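Local coordinates for repressor protein (Enterobacteria phage N15, PDB 2HIN), which probably binds DNA as a dimeric helix-turn-helix transcription factor, the phage N15 counterpart of lambda Cro, at residues Glu5-Phe10 / Gly25-Trp30. Sequence-based numbering, arbitrary orientation. Where two conformers were deposited one is given.
Sequences ELVRHF and GAVYQW
Leu6, Val7, Val27 and Trp30 form a small, wholly apolar helix-helix contact in the core of the Cro domain. It joins the first helix, 3-10, to helix 24-33. Helix 13-20 and helix 24-33 follow one another across a short turn, as the two helices of a helix-turn-helix unit do; the second of such a pair is normally the recognition helix. The segments 5-10 and 25-30 run at 133° to each other, and their axes stay 11.4 Å apart at closest approach. At that separation the backbones do not meet, and side chains alone bridge the gap.

Leu6 makes the nearest approach. With CG anti to the backbone N (chi1 169°) and CD2 extended away from CA, this methyl is the one carried to the indole. CD2 sits 3.7 Å from CZ3 of Trp30 and 3.9 Å from CE3. It meets the six-membered ring at its edge, near the ring plane, rather than over a face. One face of the indole instead lies against its own helix, with Ala26 O 3.3 Å above the plane, toward the rim. Val27 CA lies over the same face, 3.8 Å above the plane. Val27 CG1 turns to the other helix, 4.2 Å from CG2 of Val7 and 4.4 Å from CD2 of Leu6, so these are looser touches.

Other parts of the fold pack around the contact. Leu6 also packs on Ala16 and Val20 of helix 13-20, and both Leu6 and Trp30 touch Ile44 of helix 38-47. The partner subunit does not touch either segment.

No hydrogen bond or salt bridge crosses between the segments, and only 116 Å² is buried. Cohesion here therefore comes mainly from dispersion and the exclusion of water, with no directional bond between them.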
loop_
_atom_site.group_PDB
_atom_site.type_symbol
_atom_site.label_atom_id
_atom_site.label_comp_id
_atom_site.label_asym_id
_atom_site.label_seq_id
_atom_site.Cartn_x
_atom_site.Cartn_y
_atom_site.Cartn_z
ATOM N N GLU A 5 0.518 4.970 16.031
ATOM C CA GLU A 5 -0.614 4.070 15.783
ATOM C C GLU A 5 -0.130 2.700 15.445
ATOM O O GLU A 5 -0.654 1.684 15.923
ATOM C CB GLU A 5 -1.438 4.539 14.599
ATOM C CG GLU A 5 -2.277 5.737 14.867
ATOM C CD GLU A 5 -3.153 6.076 13.685
ATOM O OE1 GLU A 5 -2.971 7.172 13.105
ATOM O OE2 GLU A 5 -4.014 5.239 13.324
ATOM N N LEU A 6 0.853 2.680 14.559
ATOM C CA LEU A 6 1.414 1.453 14.114
ATOM C C LEU A 6 1.943 0.717 15.344
ATOM O O LEU A 6 1.669 -0.483 15.526
ATOM C CB LEU A 6 2.540 1.760 13.124
ATOM C CG LEU A 6 3.412 0.569 12.766
ATOM C CD1 LEU A 6 2.620 -0.488 12.016
ATOM C CD2 LEU A 6 4.589 1.070 11.988
ATOM N N VAL A 7 2.679 1.426 16.220
ATOM C CA VAL A 7 3.212 0.812 17.438
ATOM C C VAL A 7 2.098 0.331 18.403
ATOM O O VAL A 7 2.169 -0.759 18.947
ATOM C CB VAL A 7 4.220 1.737 18.149
ATOM C CG1 VAL A 7 4.695 1.132 19.469
ATOM C CG2 VAL A 7 5.406 2.008 17.223
ATOM N N ARG A 8 1.052 1.128 18.594
ATOM C CA ARG A 8 -0.102 0.723 19.419
ATOM C C ARG A 8 -0.752 -0.546 18.888
ATOM O O ARG A 8 -1.128 -1.428 19.655
ATOM C CB ARG A 8 -1.130 1.858 19.418
ATOM C CG ARG A 8 -2.450 1.560 20.144
ATOM C CD ARG A 8 -3.365 2.776 20.062
ATOM N NE ARG A 8 -4.695 2.598 20.658
ATOM C CZ ARG A 8 -5.766 2.066 20.052
ATOM N NH1 ARG A 8 -5.700 1.613 18.802
ATOM N NH2 ARG A 8 -6.923 1.975 20.710
ATOM N N HIS A 9 -0.896 -0.642 17.569
ATOM C CA HIS A 9 -1.557 -1.789 16.958
ATOM C C HIS A 9 -0.823 -3.092 17.258
ATOM O O HIS A 9 -1.444 -4.102 17.578
ATOM C CB HIS A 9 -1.658 -1.570 15.448
ATOM C CG HIS A 9 -2.355 -2.679 14.734
ATOM N ND1 HIS A 9 -3.721 -2.822 14.744
ATOM C CD2 HIS A 9 -1.870 -3.688 13.985
ATOM C CE1 HIS A 9 -4.048 -3.874 14.013
ATOM N NE2 HIS A 9 -2.942 -4.444 13.575
ATOM N N PHE A 10 0.493 -3.084 17.084
ATOM C CA PHE A 10 1.283 -4.313 17.227
ATOM C C PHE A 10 1.797 -4.525 18.653
ATOM O O PHE A 10 2.147 -5.645 19.014
ATOM C CB PHE A 10 2.424 -4.322 16.218
ATOM C CG PHE A 10 1.972 -4.577 14.819
ATOM C CD1 PHE A 10 1.635 -5.854 14.425
ATOM C CD2 PHE A 10 1.860 -3.560 13.910
ATOM C CE1 PHE A 10 1.212 -6.115 13.134
ATOM C CE2 PHE A 10 1.447 -3.835 12.609
ATOM C CZ PHE A 10 1.135 -5.122 12.238
ATOM N N GLY A 25 14.909 -0.311 13.418
ATOM C CA GLY A 25 15.499 1.002 13.236
ATOM C C GLY A 25 14.683 1.892 12.317
ATOM O O GLY A 25 14.554 3.086 12.558
ATOM N N ALA A 26 14.106 1.316 11.257
ATOM C CA ALA A 26 13.250 2.081 10.365
ATOM C C ALA A 26 12.033 2.613 11.101
ATOM O O ALA A 26 11.624 3.743 10.878
ATOM C CB ALA A 26 12.815 1.256 9.162
ATOM N N VAL A 27 11.413 1.784 11.934
ATOM C CA VAL A 27 10.237 2.239 12.685
ATOM C C VAL A 27 10.602 3.402 13.619
ATOM O O VAL A 27 9.870 4.388 13.707
ATOM C CB VAL A 27 9.582 1.116 13.458
ATOM C CG1 VAL A 27 8.344 1.618 14.243
ATOM C CG2 VAL A 27 9.140 -0.027 12.494
ATOM N N TYR A 28 11.758 3.309 14.292
ATOM C CA TYR A 28 12.206 4.438 15.120
ATOM C C TYR A 28 12.435 5.685 14.268
ATOM O O TYR A 28 12.140 6.772 14.728
ATOM C CB TYR A 28 13.469 4.108 15.943
ATOM C CG TYR A 28 13.130 3.288 17.161
ATOM C CD1 TYR A 28 12.463 3.868 18.239
ATOM C CD2 TYR A 28 13.486 1.944 17.262
ATOM C CE1 TYR A 28 12.151 3.129 19.372
ATOM C CE2 TYR A 28 13.171 1.189 18.381
ATOM C CZ TYR A 28 12.494 1.796 19.440
ATOM O OH TYR A 28 12.181 1.071 20.576
ATOM N N GLN A 29 12.947 5.540 13.047
ATOM C CA GLN A 29 13.113 6.723 12.214
ATOM C C GLN A 29 11.778 7.311 11.752
ATOM O O GLN A 29 11.672 8.520 11.566
ATOM C CB GLN A 29 14.070 6.458 11.066
ATOM C CG GLN A 29 15.473 6.225 11.602
ATOM C CD GLN A 29 16.530 6.135 10.555
ATOM O OE1 GLN A 29 16.740 5.080 9.963
ATOM N NE2 GLN A 29 17.254 7.218 10.345
ATOM N N TRP A 30 10.749 6.485 11.584
ATOM C CA TRP A 30 9.401 7.019 11.320
ATOM C C TRP A 30 8.883 7.803 12.526
ATOM O O TRP A 30 8.326 8.878 12.378
ATOM C CB TRP A 30 8.408 5.911 10.949
ATOM C CG TRP A 30 8.791 5.105 9.744
ATOM C CD1 TRP A 30 9.696 5.423 8.782
ATOM C CD2 TRP A 30 8.281 3.816 9.411
ATOM N NE1 TRP A 30 9.755 4.416 7.861
ATOM C CE2 TRP A 30 8.892 3.415 8.222
ATOM C CE3 TRP A 30 7.346 2.965 10.007
ATOM C CZ2 TRP A 30 8.609 2.185 7.616
ATOM C CZ3 TRP A 30 7.068 1.742 9.394
ATOM C CH2 TRP A 30 7.705 1.381 8.226
#